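Local coordinates for probable sulfate-binding lipoprotein SubI (Mycobacterium tuberculosis, PDB 6DDN) that probably binds sulfate outside the cell membrane and delivers it to a membrane transporter for uptake, at residues V57-P62 and I261-A266; N108-P113 and A178-L183; D156-L161 and A187-G192; W320-A323 and G327-S330. All blocks are in the same frame, centred on the assembly; numbering follows the deposited sequence.

Contact 1 of 4, residues V57-P62 and I261-A266. With SO4 (sulfate ion), chain C.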
loop_
_atom_site.group_PDB
_atom_site.type_symbol
_atom_site.label_atom_id
_atom_site.label_comp_id
_atom_site.label_asym_id
_atom_site.label_seq_id
_atom_site.Cartn_x
_atom_site.Cartn_y
_atom_site.Cartn_z
ATOM N N VAL A 57 -12.160 -6.959 4.072
ATOM C CA VAL A 57 -11.986 -6.656 2.658
ATOM C C VAL A 57 -10.761 -5.761 2.548
ATOM O O VAL A 57 -10.809 -4.578 2.902
ATOM C CB VAL A 57 -13.233 -5.992 2.059
ATOM C CG1 VAL A 57 -12.955 -5.520 0.638
ATOM C CG2 VAL A 57 -14.404 -6.960 2.076
ATOM N N ALA A 58 -9.655 -6.325 2.076
ATOM C CA ALA A 58 -8.388 -5.616 1.997
ATOM C C ALA A 58 -7.957 -5.476 0.545
ATOM O O ALA A 58 -8.536 -6.074 -0.366
ATOM C CB ALA A 58 -7.301 -6.332 2.809
ATOM N N TYR A 59 -6.913 -4.672 0.335
ATOM C CA TYR A 59 -6.393 -4.457 -1.009
ATOM C C TYR A 59 -5.533 -5.641 -1.448
ATOM O O TYR A 59 -5.645 -6.734 -0.887
ATOM C CB TYR A 59 -5.626 -3.129 -1.094
ATOM C CG TYR A 59 -4.428 -2.974 -0.179
ATOM C CD1 TYR A 59 -4.580 -2.858 1.198
ATOM C CD2 TYR A 59 -3.144 -2.898 -0.700
ATOM C CE1 TYR A 59 -3.484 -2.701 2.031
ATOM C CE2 TYR A 59 -2.047 -2.738 0.122
ATOM C CZ TYR A 59 -2.219 -2.644 1.485
ATOM O OH TYR A 59 -1.117 -2.487 2.297
ATOM N N ALA A 60 -4.675 -5.440 -2.449
ATOM C CA ALA A 60 -4.129 -6.571 -3.191
ATOM C C ALA A 60 -2.916 -7.225 -2.540
ATOM O O ALA A 60 -2.632 -8.389 -2.839
ATOM C CB ALA A 60 -3.757 -6.136 -4.610
ATOM N N VAL A 61 -2.184 -6.524 -1.679
ATOM C CA VAL A 61 -0.905 -7.060 -1.209
ATOM C C VAL A 61 -0.711 -7.183 0.306
ATOM O O VAL A 61 0.387 -7.588 0.713
ATOM C CB VAL A 61 0.254 -6.225 -1.781
ATOM C CG1 VAL A 61 0.162 -6.129 -3.304
ATOM C CG2 VAL A 61 0.267 -4.849 -1.154
ATOM N N PRO A 62 -1.673 -6.883 1.190
ATOM C CA PRO A 62 -1.349 -6.917 2.623
ATOM C C PRO A 62 -1.452 -8.293 3.262
ATOM O O PRO A 62 -1.265 -8.402 4.480
ATOM C CB PRO A 62 -2.388 -5.961 3.218
ATOM C CG PRO A 62 -3.590 -6.238 2.410
ATOM C CD PRO A 62 -3.103 -6.557 1.008
ATOM N N ILE A 261 4.248 5.400 1.917
ATOM C CA ILE A 261 2.983 4.702 1.734
ATOM C C ILE A 261 2.321 4.532 3.094
ATOM O O ILE A 261 2.951 4.059 4.046
ATOM C CB ILE A 261 3.201 3.343 1.051
ATOM C CG1 ILE A 261 3.843 3.541 -0.323
ATOM C CG2 ILE A 261 1.888 2.578 0.942
ATOM C CD1 ILE A 261 3.954 2.267 -1.137
ATOM N N GLU A 262 1.054 4.932 3.190
ATOM C CA GLU A 262 0.276 4.811 4.418
ATOM C C GLU A 262 -1.023 4.091 4.093
ATOM O O GLU A 262 -1.850 4.615 3.340
ATOM C CB GLU A 262 -0.008 6.183 5.036
ATOM C CG GLU A 262 1.237 6.995 5.351
ATOM C CD GLU A 262 0.926 8.247 6.146
ATOM O OE1 GLU A 262 1.268 8.294 7.347
ATOM O OE2 GLU A 262 0.332 9.183 5.570
ATOM N N ASN A 263 -1.203 2.900 4.662
ATOM C CA ASN A 263 -2.337 2.054 4.324
ATOM C C ASN A 263 -3.408 2.160 5.399
ATOM O O ASN A 263 -3.197 1.669 6.518
ATOM C CB ASN A 263 -1.884 0.606 4.162
ATOM C CG ASN A 263 -0.787 0.458 3.128
ATOM O OD1 ASN A 263 0.321 0.021 3.440
ATOM N ND2 ASN A 263 -1.087 0.828 1.888
ATOM N N PRO A 264 -4.554 2.771 5.117
ATOM C CA PRO A 264 -5.571 2.970 6.154
ATOM C C PRO A 264 -6.373 1.710 6.454
ATOM O O PRO A 264 -6.513 0.802 5.631
ATOM C CB PRO A 264 -6.473 4.055 5.557
ATOM C CG PRO A 264 -6.321 3.887 4.081
ATOM C CD PRO A 264 -4.905 3.442 3.854
ATOM N N LEU A 265 -6.916 1.686 7.672
ATOM C CA LEU A 265 -7.775 0.616 8.154
ATOM C C LEU A 265 -8.926 1.233 8.932
ATOM O O LEU A 265 -8.720 2.152 9.729
ATOM C CB LEU A 265 -7.005 -0.366 9.047
ATOM C CG LEU A 265 -7.814 -1.324 9.926
ATOM C CD1 LEU A 265 -8.239 -2.560 9.147
ATOM C CD2 LEU A 265 -7.014 -1.714 11.161
ATOM N N ALA A 266 -10.134 0.729 8.700
ATOM C CA ALA A 266 -11.312 1.257 9.369
ATOM C C ALA A 266 -12.330 0.145 9.558
ATOM O O ALA A 266 -12.380 -0.813 8.782
ATOM C CB ALA A 266 -11.934 2.416 8.584
HETATM S S SO4 C . -3.473 -2.378 -4.779
HETATM O O1 SO4 C . -4.655 -3.047 -4.243
HETATM O O2 SO4 C . -2.282 -2.890 -4.104
HETATM O O3 SO4 C . -3.362 -2.634 -6.211
HETATM O O4 SO4 C . -3.587 -0.941 -4.554
#

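Contact 2 of 4, residues N108-P113 and A178-L183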
loop_
_atom_site.group_PDB
_atom_site.type_symbol
_atom_site.label_atom_id
_atom_site.label_comp_id
_atom_site.label_asym_id
_atom_site.label_seq_id
_atom_site.Cartn_x
_atom_site.Cartn_y
_atom_site.Cartn_z
ATOM N N ASN A 108 -9.366 -2.402 4.774
ATOM C CA ASN A 108 -7.945 -2.063 4.835
ATOM C C ASN A 108 -7.497 -1.852 3.393
ATOM O O ASN A 108 -7.261 -2.818 2.665
ATOM C CB ASN A 108 -7.133 -3.154 5.521
ATOM C CG ASN A 108 -5.640 -2.926 5.406
ATOM O OD1 ASN A 108 -4.890 -3.818 5.008
ATOM N ND2 ASN A 108 -5.198 -1.724 5.752
ATOM N N PHE A 109 -7.390 -0.595 2.984
ATOM C CA PHE A 109 -7.173 -0.264 1.586
ATOM C C PHE A 109 -5.795 0.351 1.384
ATOM O O PHE A 109 -5.108 0.738 2.332
ATOM C CB PHE A 109 -8.278 0.673 1.086
ATOM C CG PHE A 109 -9.618 0.008 0.983
ATOM C CD1 PHE A 109 -9.711 -1.328 0.629
ATOM C CD2 PHE A 109 -10.782 0.707 1.253
ATOM C CE1 PHE A 109 -10.940 -1.956 0.535
ATOM C CE2 PHE A 109 -12.017 0.086 1.160
ATOM C CZ PHE A 109 -12.094 -1.248 0.802
ATOM N N SER A 110 -5.392 0.417 0.114
ATOM C CA SER A 110 -4.066 0.925 -0.221
ATOM C C SER A 110 -3.940 2.407 0.097
ATOM O O SER A 110 -2.904 2.853 0.604
ATOM C CB SER A 110 -3.771 0.673 -1.699
ATOM O OG SER A 110 -2.588 1.338 -2.104
ATOM N N VAL A 111 -4.980 3.187 -0.192
ATOM C CA VAL A 111 -4.924 4.636 -0.075
ATOM C C VAL A 111 -6.159 5.138 0.660
ATOM O O VAL A 111 -7.230 4.525 0.612
ATOM C CB VAL A 111 -4.804 5.309 -1.460
ATOM C CG1 VAL A 111 -3.481 4.947 -2.115
ATOM C CG2 VAL A 111 -5.966 4.893 -2.348
ATOM N N GLU A 112 -5.998 6.273 1.343
ATOM C CA GLU A 112 -7.108 6.865 2.087
ATOM C C GLU A 112 -8.339 7.165 1.234
ATOM O O GLU A 112 -9.458 6.968 1.739
ATOM C CB GLU A 112 -6.624 8.135 2.801
ATOM C CG GLU A 112 -7.703 8.863 3.596
ATOM C CD GLU A 112 -8.437 9.905 2.774
ATOM O OE1 GLU A 112 -9.552 10.301 3.173
ATOM O OE2 GLU A 112 -7.901 10.323 1.726
ATOM N N PRO A 113 -8.226 7.657 -0.011
ATOM C CA PRO A 113 -9.439 7.857 -0.828
ATOM C C PRO A 113 -10.367 6.655 -0.867
ATOM O O PRO A 113 -11.593 6.824 -0.890
ATOM C CB PRO A 113 -8.869 8.161 -2.216
ATOM C CG PRO A 113 -7.560 8.783 -1.948
ATOM C CD PRO A 113 -7.035 8.238 -0.660
ATOM N N ALA A 178 -0.940 1.828 -7.942
ATOM C CA ALA A 178 -0.650 2.679 -9.089
ATOM C C ALA A 178 -0.548 4.147 -8.698
ATOM O O ALA A 178 0.143 4.921 -9.372
ATOM C CB ALA A 178 -1.723 2.497 -10.155
ATOM N N LYS A 179 -1.226 4.551 -7.623
ATOM C CA LYS A 179 -1.197 5.950 -7.216
ATOM C C LYS A 179 0.068 6.280 -6.433
ATOM O O LYS A 179 0.690 7.322 -6.671
ATOM C CB LYS A 179 -2.447 6.283 -6.402
ATOM C CG LYS A 179 -3.728 6.242 -7.223
ATOM C CD LYS A 179 -4.943 6.010 -6.347
ATOM C CE LYS A 179 -6.222 5.990 -7.169
ATOM N NZ LYS A 179 -7.400 5.621 -6.335
ATOM N N TRP A 180 0.465 5.415 -5.495
ATOM C CA TRP A 180 1.774 5.573 -4.871
ATOM C C TRP A 180 2.876 5.570 -5.922
ATOM O O TRP A 180 3.788 6.403 -5.881
ATOM C CB TRP A 180 2.027 4.459 -3.853
ATOM C CG TRP A 180 1.024 4.348 -2.740
ATOM C CD1 TRP A 180 0.200 3.289 -2.489
ATOM C CD2 TRP A 180 0.761 5.313 -1.711
ATOM N NE1 TRP A 180 -0.568 3.540 -1.378
ATOM C CE2 TRP A 180 -0.243 4.774 -0.881
ATOM C CE3 TRP A 180 1.271 6.581 -1.414
ATOM C CZ2 TRP A 180 -0.747 5.459 0.225
ATOM C CZ3 TRP A 180 0.768 7.260 -0.315
ATOM C CH2 TRP A 180 -0.231 6.697 0.490
ATOM N N ASN A 181 2.790 4.646 -6.885
ATOM C CA ASN A 181 3.843 4.465 -7.877
ATOM C C ASN A 181 4.028 5.684 -8.769
ATOM O O ASN A 181 5.100 5.844 -9.360
ATOM C CB ASN A 181 3.541 3.241 -8.745
ATOM C CG ASN A 181 3.724 1.933 -8.000
ATOM O OD1 ASN A 181 4.044 1.918 -6.811
ATOM N ND2 ASN A 181 3.513 0.823 -8.700
ATOM N N LEU A 182 3.007 6.529 -8.903
ATOM C CA LEU A 182 3.134 7.753 -9.681
ATOM C C LEU A 182 3.325 8.991 -8.818
ATOM O O LEU A 182 3.881 9.983 -9.302
ATOM C CB LEU A 182 1.906 7.942 -10.580
ATOM C CG LEU A 182 1.647 6.808 -11.577
ATOM C CD1 LEU A 182 0.652 7.241 -12.639
ATOM C CD2 LEU A 182 2.946 6.338 -12.213
ATOM N N LEU A 183 2.889 8.954 -7.556
ATOM C CA LEU A 183 3.142 10.069 -6.652
ATOM C C LEU A 183 4.630 10.221 -6.363
ATOM O O LEU A 183 5.145 11.344 -6.316
ATOM C CB LEU A 183 2.366 9.873 -5.352
ATOM C CG LEU A 183 0.900 10.290 -5.392
ATOM C CD1 LEU A 183 0.141 9.680 -4.225
ATOM C CD2 LEU A 183 0.780 11.808 -5.391
#

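Contact 3 of 4, residues D156-L161 and A187-G192. With SO4 (sulfate ion), chain G.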
loop_
_atom_site.group_PDB
_atom_site.type_symbol
_atom_site.label_atom_id
_atom_site.label_comp_id
_atom_site.label_asym_id
_atom_site.label_seq_id
_atom_site.Cartn_x
_atom_site.Cartn_y
_atom_site.Cartn_z
ATOM N N ASP A 156 17.693 4.731 -9.688
ATOM C CA ASP A 156 17.008 5.992 -9.432
ATOM C C ASP A 156 15.922 6.205 -10.479
ATOM O O ASP A 156 15.796 5.441 -11.439
ATOM C CB ASP A 156 18.010 7.157 -9.377
ATOM C CG ASP A 156 18.648 7.473 -10.724
ATOM O OD1 ASP A 156 19.504 8.380 -10.757
ATOM O OD2 ASP A 156 18.317 6.834 -11.744
ATOM N N TRP A 157 15.136 7.267 -10.279
ATOM C CA TRP A 157 13.980 7.503 -11.138
ATOM C C TRP A 157 14.386 7.793 -12.576
ATOM O O TRP A 157 13.657 7.436 -13.508
ATOM C CB TRP A 157 13.139 8.649 -10.580
ATOM C CG TRP A 157 12.345 8.241 -9.383
ATOM C CD1 TRP A 157 12.541 8.641 -8.097
ATOM C CD2 TRP A 157 11.237 7.337 -9.357
ATOM N NE1 TRP A 157 11.622 8.048 -7.269
ATOM C CE2 TRP A 157 10.809 7.242 -8.020
ATOM C CE3 TRP A 157 10.563 6.601 -10.335
ATOM C CZ2 TRP A 157 9.738 6.440 -7.634
ATOM C CZ3 TRP A 157 9.497 5.806 -9.952
ATOM C CH2 TRP A 157 9.096 5.731 -8.612
ATOM N N ASP A 158 15.539 8.436 -12.779
ATOM C CA ASP A 158 16.018 8.666 -14.137
ATOM C C ASP A 158 16.291 7.356 -14.864
ATOM O O ASP A 158 16.204 7.300 -16.096
ATOM C CB ASP A 158 17.278 9.533 -14.114
ATOM C CG ASP A 158 16.968 11.008 -13.961
ATOM O OD1 ASP A 158 15.817 11.406 -14.240
ATOM O OD2 ASP A 158 17.877 11.769 -13.564
ATOM N N ASP A 159 16.617 6.294 -14.124
ATOM C CA ASP A 159 16.880 5.004 -14.751
ATOM C C ASP A 159 15.644 4.423 -15.424
ATOM O O ASP A 159 15.781 3.593 -16.328
ATOM C CB ASP A 159 17.424 4.012 -13.721
ATOM C CG ASP A 159 18.887 4.246 -13.400
ATOM O OD1 ASP A 159 19.641 4.653 -14.307
ATOM O OD2 ASP A 159 19.283 4.022 -12.238
ATOM N N LEU A 160 14.446 4.834 -15.007
ATOM C CA LEU A 160 13.224 4.329 -15.619
ATOM C C LEU A 160 12.952 4.946 -16.983
ATOM O O LEU A 160 12.109 4.426 -17.721
ATOM C CB LEU A 160 12.021 4.578 -14.705
ATOM C CG LEU A 160 12.054 4.037 -13.274
ATOM C CD1 LEU A 160 10.639 3.862 -12.746
ATOM C CD2 LEU A 160 12.829 2.732 -13.179
ATOM N N LEU A 161 13.635 6.035 -17.330
ATOM C CA LEU A 161 13.504 6.676 -18.630
ATOM C C LEU A 161 14.621 6.286 -19.586
ATOM O O LEU A 161 14.807 6.951 -20.609
ATOM C CB LEU A 161 13.473 8.197 -18.469
ATOM C CG LEU A 161 12.289 8.783 -17.706
ATOM C CD1 LEU A 161 12.318 10.300 -17.774
ATOM C CD2 LEU A 161 10.990 8.244 -18.267
ATOM N N ALA A 187 6.549 13.619 -7.000
ATOM C CA ALA A 187 7.122 14.343 -5.871
ATOM C C ALA A 187 8.631 14.487 -6.013
ATOM O O ALA A 187 9.199 15.528 -5.667
ATOM C CB ALA A 187 6.770 13.635 -4.563
ATOM N N ALA A 188 9.298 13.453 -6.532
ATOM C CA ALA A 188 10.749 13.505 -6.674
ATOM C C ALA A 188 11.165 14.509 -7.742
ATOM O O ALA A 188 12.002 15.384 -7.494
ATOM C CB ALA A 188 11.296 12.114 -7.000
ATOM N N LYS A 189 10.585 14.403 -8.938
ATOM C CA LYS A 189 10.978 15.262 -10.047
ATOM C C LYS A 189 10.392 16.666 -9.961
ATOM O O LYS A 189 10.801 17.534 -10.740
ATOM C CB LYS A 189 10.579 14.616 -11.373
ATOM C CG LYS A 189 11.417 13.403 -11.711
ATOM C CD LYS A 189 12.891 13.701 -11.507
ATOM C CE LYS A 189 13.769 12.710 -12.242
ATOM N NZ LYS A 189 15.207 12.898 -11.901
ATOM N N SER A 190 9.458 16.913 -9.044
ATOM C CA SER A 190 8.886 18.238 -8.855
ATOM C C SER A 190 9.281 18.871 -7.530
ATOM O O SER A 190 8.811 19.971 -7.224
ATOM C CB SER A 190 7.357 18.180 -8.956
ATOM O OG SER A 190 6.789 17.644 -7.774
ATOM N N ASP A 191 10.134 18.210 -6.747
ATOM C CA ASP A 191 10.522 18.672 -5.414
ATOM C C ASP A 191 9.289 18.989 -4.571
ATOM O O ASP A 191 9.151 20.072 -4.001
ATOM C CB ASP A 191 11.460 19.878 -5.496
ATOM C CG ASP A 191 12.254 20.091 -4.216
ATOM O OD1 ASP A 191 13.037 19.192 -3.843
ATOM O OD2 ASP A 191 12.106 21.156 -3.585
ATOM N N GLY A 192 8.375 18.025 -4.510
ATOM C CA GLY A 192 7.183 18.168 -3.700
ATOM C C GLY A 192 6.272 19.299 -4.127
ATOM O O GLY A 192 5.839 20.100 -3.293
HETATM S S SO4 G . 15.792 10.186 -7.363
HETATM O O1 SO4 G . 14.607 9.904 -6.564
HETATM O O2 SO4 G . 16.023 9.065 -8.262
HETATM O O3 SO4 G . 15.587 11.399 -8.148
HETATM O O4 SO4 G . 16.935 10.359 -6.472
#

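Contact 4 of 4, residues W320-A323 and G327-S330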
loop_
_atom_site.group_PDB
_atom_site.type_symbol
_atom_site.label_atom_id
_atom_site.label_comp_id
_atom_site.label_asym_id
_atom_site.label_seq_id
_atom_site.Cartn_x
_atom_site.Cartn_y
_atom_site.Cartn_z
ATOM N N TRP A 320 8.986 11.514 0.757
ATOM C CA TRP A 320 7.861 12.382 0.448
ATOM C C TRP A 320 6.579 11.808 1.034
ATOM O O TRP A 320 6.354 10.595 1.003
ATOM C CB TRP A 320 7.716 12.548 -1.065
ATOM C CG TRP A 320 8.846 13.292 -1.706
ATOM C CD1 TRP A 320 9.794 12.781 -2.545
ATOM C CD2 TRP A 320 9.146 14.686 -1.563
ATOM N NE1 TRP A 320 10.666 13.770 -2.932
ATOM C CE2 TRP A 320 10.290 14.949 -2.343
ATOM C CE3 TRP A 320 8.559 15.737 -0.853
ATOM C CZ2 TRP A 320 10.858 16.217 -2.430
ATOM C CZ3 TRP A 320 9.124 16.997 -0.941
ATOM C CH2 TRP A 320 10.261 17.225 -1.725
ATOM N N THR A 321 5.738 12.687 1.570
ATOM C CA THR A 321 4.463 12.298 2.152
ATOM C C THR A 321 3.325 13.026 1.450
ATOM O O THR A 321 3.524 14.062 0.808
ATOM C CB THR A 321 4.416 12.598 3.656
ATOM O OG1 THR A 321 4.410 14.015 3.862
ATOM C CG2 THR A 321 5.621 11.994 4.356
ATOM N N ILE A 322 2.118 12.469 1.585
ATOM C CA ILE A 322 0.941 13.099 0.993
ATOM C C ILE A 322 0.715 14.482 1.588
ATOM O O ILE A 322 0.140 15.361 0.935
ATOM C CB ILE A 322 -0.298 12.191 1.158
ATOM C CG1 ILE A 322 -1.265 12.384 -0.010
ATOM C CG2 ILE A 322 -1.011 12.460 2.477
ATOM C CD1 ILE A 322 -0.749 11.842 -1.319
ATOM N N ALA A 323 1.174 14.706 2.822
ATOM C CA ALA A 323 1.046 16.025 3.429
ATOM C C ALA A 323 1.967 17.037 2.761
ATOM O O ALA A 323 1.653 18.232 2.729
ATOM C CB ALA A 323 1.337 15.945 4.927
ATOM N N GLY A 327 -1.903 17.103 1.111
ATOM C CA GLY A 327 -2.891 16.103 1.455
ATOM C C GLY A 327 -3.624 15.575 0.236
ATOM O O GLY A 327 -3.466 16.050 -0.890
ATOM N N TRP A 328 -4.448 14.554 0.476
ATOM C CA TRP A 328 -5.271 14.025 -0.604
ATOM C C TRP A 328 -6.272 15.065 -1.091
ATOM O O TRP A 328 -6.687 15.026 -2.252
ATOM C CB TRP A 328 -5.991 12.754 -0.152
ATOM C CG TRP A 328 -5.065 11.612 0.179
ATOM C CD1 TRP A 328 -4.620 11.253 1.417
ATOM C CD2 TRP A 328 -4.478 10.679 -0.741
ATOM N NE1 TRP A 328 -3.793 10.160 1.328
ATOM C CE2 TRP A 328 -3.689 9.788 0.014
ATOM C CE3 TRP A 328 -4.542 10.513 -2.129
ATOM C CZ2 TRP A 328 -2.969 8.745 -0.570
ATOM C CZ3 TRP A 328 -3.825 9.476 -2.708
ATOM C CH2 TRP A 328 -3.050 8.607 -1.930
ATOM N N GLY A 329 -6.646 16.018 -0.235
ATOM C CA GLY A 329 -7.567 17.061 -0.658
ATOM C C GLY A 329 -7.060 17.876 -1.832
ATOM O O GLY A 329 -7.850 18.459 -2.578
ATOM N N SER A 330 -5.740 17.931 -2.016
ATOM C CA SER A 330 -5.142 18.653 -3.129
ATOM C C SER A 330 -4.494 17.744 -4.166
ATOM O O SER A 330 -4.140 18.222 -5.249
ATOM C CB SER A 330 -4.096 19.654 -2.614
ATOM O OG SER A 330 -3.346 20.199 -3.685
#

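Contact 1 of 4, residues V57-P62 and I261-A266
Tyr59 and Asn263 meet through opposite settings of their first torsion: the tyrosine ring stands between its own backbone N and carbonyl carbon (chi1 60°), while CG of Asn263 lies beside the backbone N, anti to the carbonyl carbon (chi1 -56°). The phenol end thereby arrives over the amide group. Tyr59 OH lies 3.1 Å from Asn263 CG, and the ring and amide planes are 28° apart although the two side chains cross at about a right angle. The approach of Tyr59 OH to Asn263 ND2, 3.3 Å, is too bent to be a hydrogen bond. The amide nitrogen gives its hydrogen bond to Ser110 O instead. One ring face of Tyr59 carries Pro62, whose CD sits 3.8 Å above the plane, over the centre. At the other end of the tyrosine a sulfate ion, probably from the crystallisation liquor, accepts from Ala60 N at O1 (3.0 Å); Ser175, Ser177, Gly218 and Tyr236 also bond to it, consistent with the pocket expected of a sulfate-binding protein. The contact is buried near the centre of the chain, where the loop leaving strand 53-58 faces strand 257-267; strand 106-108 pairs with both, and Phe138 of strand 138-147 touches both side chains.

Contact 2 of 4, residues N108-P113 and A178-L183
Trp180 NE1 points at Ser110 and meets both its oxygens, O and OG. The better bond runs from NE1 to Ser110 O, 3.1 Å long and 141° at the hydrogen; the acceptor lies only 4° out of the indole plane, whereas seen from the carbonyl the donor stands well above the plane. A second, weak bond goes from Trp180 NE1 to Ser110 OG, also 3.1 Å. Val111 CG1 lies 3.1 Å above the indole plane of Trp180, displaced toward the NE1 side of the rim, and comes within 3.5 Å of Trp180 CE2. The CG2 branch of Val111 makes a looser apolar contact, 4.3 Å from Lys179 CD.

The second shell fixes Ser110 through each polar atom. Its OG, turned anti to the backbone N (chi1 171°), has Tyr236 OH as its stronger partner, its N is bonded to Ser91 OG, and its O also accepts from Asn263 ND2. The Ser110 side chain lies about 3 Å from the bound sulfate, and this network probably forms part of the wall of the anion site, with Trp180 holding Ser110 from the helix side. In the fold, the contact ties the loop between strand 106-108 and helix 113-120 to the early turns of helix 177-190, while Trp328 of helix 328-331 packs edge-to-face on Trp180 and also touches Val111.

Contact 3 of 4, residues D156-L161 and A187-G192
Lys189 reaches back from the end of helix 177-190 to Asp158, and its path can be followed atom by atom. From CB the chain turns at chi2 (-47°) and then runs extended, which swings the amine toward the 156-161 loop. Lys189 CE passes 4.4 Å from Trp157 CB and 3.1 Å from Asp158 OD1. The tip, Lys189 NZ, gives a salt-bridge hydrogen bond of 2.8 Å to Asp158 OD1, approaching from above the carboxylate plane, 49° out of it.

The preceding residue, Ala188, supplies the apolar half: its CB lies 3.8 Å from Trp157 CD1, at an oblique position to the indole. Trp157 NE1 is bonded to Gln257 O, which holds the ring in place, and Phe144 meets the ring edge-to-face. The loop itself is braced by an Asx motif, Asp156 OD2 accepting from Asp159 N at 3.0 Å, and Asp159 OD2 in turn accepting from Asp156 N. The helix closes in a Schellman motif, with Asp191 at positive phi and Gly192 N bonded to Ala187 O.

A sulfate ion, probably from the crystallisation liquor, accepts a nearly straight bond from Trp157 N to its O2 (2.8 Å, 170°) and another from Gln257 N. Chemically, the contact pairs a charged link on the exposed side with an apolar touch of Trp157 and Ala188 on the buried side; water probably weakens the ion pair.

Contact 4 of 4, residues W320-A323 and G327-S330
Ile322 and Trp328 make the apolar part of this contact, a CH-pi interaction. Ile322 CG1 stands 3.5 Å from the centroid of the five-membered ring of Trp328 and only 9° off the ring normal, which places it squarely over the face of that ring. The rest of the isoleucine spreads along the same side of the indole: Ile322 CD1 reaches the six-membered part, 3.9 Å from Trp328 CZ2, while Ile322 CG2 stands above the plane just past the N-H edge, 3.8 Å from Trp328 NE1. With chi1 at -149°, away from a regular staggered value, CG1 and CD1 lie over the indole and CG2 beside its NE1 edge. The two side chains cross at about a right angle.

The polar part is a single backbone hydrogen bond, from Gly327 N to Ile322 O, 2.7 Å long with an angle of 141° at the hydrogen. It closes the short loop between the segments and brings the two CA atoms of Ala323 and Gly327 to 4.4 Å. Gly327 occupies the N-cap position of helix 328-331 with a positive phi, and Gly327 O accepts from Ser330 N at 3.2 Å to start the first turn.

This is a surface contact in which the chain leaving strand 318-320 folds back onto helix 328-331. Behind it, Leu183 of helix 177-190 touches both Ile322 and Trp328, and Phe259 of strand 257-267 backs Ile322.

Overall arrangement
Contacts 1 and 2 lie buried, their centres about 9 Å apart, and touch through strand 106-108 and its following loop; both border the same sulfate. Contact 1 is a polar approach without a decided bond, contact 2 combines indole N-H bonds with valine packing, and Ser110 and Asn263 link them. Contact 3, about 18 Å between centres from contact 2, uses the far end of the same helix 177-190 and turns to a salt bridge on its exposed side. Contact 4 lies at the surface and rests on apolar ring packing and one backbone bond. Trp328 joins it to contact 2, while Trp320 packs against the helix end of contact 3. Helix 177-190 thus touches buried and peripheral sites alike.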